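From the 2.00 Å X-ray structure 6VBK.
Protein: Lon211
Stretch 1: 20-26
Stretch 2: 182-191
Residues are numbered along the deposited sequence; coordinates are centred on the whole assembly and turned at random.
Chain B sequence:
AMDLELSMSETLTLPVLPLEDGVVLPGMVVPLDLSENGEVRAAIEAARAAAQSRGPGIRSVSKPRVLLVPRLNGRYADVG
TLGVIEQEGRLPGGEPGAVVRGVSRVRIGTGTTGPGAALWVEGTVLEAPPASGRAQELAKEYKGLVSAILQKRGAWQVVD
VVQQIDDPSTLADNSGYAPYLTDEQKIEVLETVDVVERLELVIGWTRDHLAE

Stretch 1, residues 20-26: EDGVVLP
Stretch 2 182-191: TDEQKIEVLE

Two alternate residues of an irregular, extended segment, Val 23 and Leu 25, build the apolar centre against one face of the helix 183-191. Val 23 (phi/psi -123/129, chi1 t) points toward the helix: its CG2 lies 3.6 Å from Ile 187 CG1, its CG1 4.0 Å from Leu 190 CD2, and its CB 3.8 Å from Lys 186 CB, so the aliphatic stem of the lysine serves as packing surface. Leu 25 (-96/159, m,t) leaves its backbone sideways, but its end comes nearer, with CD1 3.7 Å from Val 189 CG1 and CD2 3.6 Å from Leu 190 CB. Val 24 (-95/114, chi1 t) points away from the helix and makes no contact with it.

The segment runs along the helix in the same sense: CA to CA, Gly 22 lies 6.0 Å from Asp 183, Val 23 6.2 Å from Lys 186, and Leu 25 6.3 Å from Leu 190. Lys 186 (m,t,t,t) extends fully, its NZ hydrogen-bonded elsewhere in the structure.

At the polar edge, the only hydrogen bond across the two stretches runs from Gly 22 N to Asp 183 OD2, 2.8 Å at 156°; the Asp 183 side chain is m with chi2 19°. Gly 22 adopts 94/149, where a CB would jam against the preceding carbonyl. Asp 21 OD1 stands 3.9 Å from Asp 183 OD2, a like-charge approach. Thr 182 (p) caps the helix, its OG1 accepting weakly from Gln 185 N at 3.4 Å.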

# COMPACT_ATOMS: atom_id res chain seq x y z
N GLU B 20 18.14 15.66 14.49
CA GLU B 20 19.45 16.23 14.08
C GLU B 20 20.57 15.28 14.52
O GLU B 20 21.47 15.01 13.71
CB GLU B 20 19.66 17.58 14.78
CG GLU B 20 18.56 18.59 14.51
CD GLU B 20 18.86 19.60 13.42
OE1 GLU B 20 19.27 19.19 12.32
OE2 GLU B 20 18.69 20.81 13.69
N ASP B 21 20.48 14.78 15.75
CA ASP B 21 21.52 13.85 16.28
C ASP B 21 20.83 12.64 16.93
O ASP B 21 19.87 12.84 17.69
CB ASP B 21 22.49 14.56 17.22
CG ASP B 21 23.71 15.11 16.50
OD1 ASP B 21 24.02 14.60 15.40
OD2 ASP B 21 24.35 16.04 17.05
N GLY B 22 21.35 11.44 16.65
CA GLY B 22 20.81 10.19 17.23
C GLY B 22 19.80 9.55 16.30
O GLY B 22 19.05 10.29 15.64
N VAL B 23 19.72 8.22 16.33
CA VAL B 23 18.76 7.47 15.47
C VAL B 23 17.88 6.62 16.38
O VAL B 23 18.43 5.88 17.21
CB VAL B 23 19.51 6.60 14.45
CG1 VAL B 23 18.59 5.61 13.76
CG2 VAL B 23 20.25 7.44 13.42
N VAL B 24 16.56 6.71 16.20
CA VAL B 24 15.61 5.90 17.01
C VAL B 24 15.27 4.64 16.22
O VAL B 24 14.66 4.76 15.14
CB VAL B 24 14.35 6.69 17.38
CG1 VAL B 24 13.38 5.86 18.20
CG2 VAL B 24 14.70 7.98 18.12
N LEU B 25 15.70 3.47 16.71
CA LEU B 25 15.43 2.21 16.05
C LEU B 25 14.19 1.56 16.65
O LEU B 25 13.78 1.89 17.76
CB LEU B 25 16.63 1.28 16.18
CG LEU B 25 17.92 1.77 15.52
CD1 LEU B 25 19.06 0.79 15.77
CD2 LEU B 25 17.71 1.99 14.03
N PRO B 26 13.56 0.64 15.92
CA PRO B 26 12.41 -0.09 16.49
C PRO B 26 12.80 -0.81 17.77
O PRO B 26 13.87 -1.43 17.86
CB PRO B 26 12.03 -1.07 15.38
CG PRO B 26 12.48 -0.40 14.13
CD PRO B 26 13.75 0.32 14.49
N THR B 182 28.43 5.13 15.71
CA THR B 182 28.13 6.42 15.12
C THR B 182 26.77 6.39 14.44
O THR B 182 26.22 5.32 14.14
CB THR B 182 29.21 6.82 14.11
OG1 THR B 182 29.08 6.02 12.93
CG2 THR B 182 30.59 6.61 14.70
N ASP B 183 26.23 7.58 14.19
CA ASP B 183 24.90 7.68 13.60
C ASP B 183 24.88 7.18 12.16
O ASP B 183 23.88 6.60 11.73
CB ASP B 183 24.40 9.12 13.66
CG ASP B 183 24.42 9.68 15.07
OD1 ASP B 183 25.12 9.10 15.93
OD2 ASP B 183 23.72 10.68 15.32
N GLU B 184 25.97 7.38 11.41
CA GLU B 184 26.04 6.85 10.06
C GLU B 184 25.93 5.33 10.07
O GLU B 184 25.32 4.73 9.17
CB GLU B 184 27.34 7.29 9.38
CG GLU B 184 27.38 6.99 7.89
CD GLU B 184 28.71 7.35 7.26
OE1 GLU B 184 29.46 6.43 6.85
OE2 GLU B 184 29.02 8.56 7.17
N GLN B 185 26.52 4.68 11.08
CA GLN B 185 26.31 3.25 11.26
C GLN B 185 24.88 2.95 11.70
O GLN B 185 24.26 1.99 11.23
CB GLN B 185 27.31 2.70 12.28
CG GLN B 185 28.74 2.59 11.76
CD GLN B 185 29.72 2.20 12.86
OE1 GLN B 185 29.79 2.86 13.90
NE2 GLN B 185 30.47 1.13 12.63
N LYS B 186 24.34 3.78 12.61
CA LYS B 186 22.98 3.57 13.10
C LYS B 186 21.96 3.74 11.98
O LYS B 186 20.96 3.02 11.94
CB LYS B 186 22.69 4.53 14.25
CG LYS B 186 23.52 4.26 15.50
CD LYS B 186 23.19 5.25 16.60
CE LYS B 186 24.02 4.98 17.85
NZ LYS B 186 23.69 5.95 18.94
N ILE B 187 22.18 4.71 11.08
CA ILE B 187 21.27 4.90 9.96
C ILE B 187 21.27 3.67 9.06
O ILE B 187 20.23 3.26 8.53
CB ILE B 187 21.63 6.18 9.19
CG1 ILE B 187 21.36 7.42 10.04
CG2 ILE B 187 20.85 6.26 7.88
CD1 ILE B 187 22.02 8.68 9.53
N GLU B 188 22.45 3.06 8.87
CA GLU B 188 22.53 1.83 8.08
C GLU B 188 21.82 0.68 8.78
O GLU B 188 21.24 -0.19 8.10
CB GLU B 188 23.99 1.47 7.81
CG GLU B 188 24.16 0.41 6.73
CD GLU B 188 25.61 0.07 6.46
OE1 GLU B 188 25.86 -0.94 5.77
OE2 GLU B 188 26.50 0.81 6.94
N VAL B 189 21.86 0.63 10.11
CA VAL B 189 21.04 -0.33 10.84
C VAL B 189 19.57 -0.07 10.58
O VAL B 189 18.78 -0.99 10.36
CB VAL B 189 21.37 -0.29 12.34
CG1 VAL B 189 20.55 -1.32 13.10
CG2 VAL B 189 22.85 -0.52 12.57
N LEU B 190 19.17 1.21 10.60
CA LEU B 190 17.80 1.57 10.25
C LEU B 190 17.51 1.26 8.78
O LEU B 190 16.35 1.02 8.42
CB LEU B 190 17.57 3.05 10.55
CG LEU B 190 16.20 3.64 10.26
CD1 LEU B 190 15.12 2.88 11.00
CD2 LEU B 190 16.18 5.12 10.64
N GLU B 191 18.57 1.19 7.98
CA GLU B 191 18.46 0.96 6.51
C GLU B 191 18.23 -0.52 6.15
O GLU B 191 17.37 -0.76 5.30
CB GLU B 191 19.73 1.45 5.81
CG GLU B 191 19.83 0.96 4.37
CD GLU B 191 21.24 0.92 3.80
OE1 GLU B 191 21.57 -0.09 3.14
OE2 GLU B 191 21.99 1.89 4.00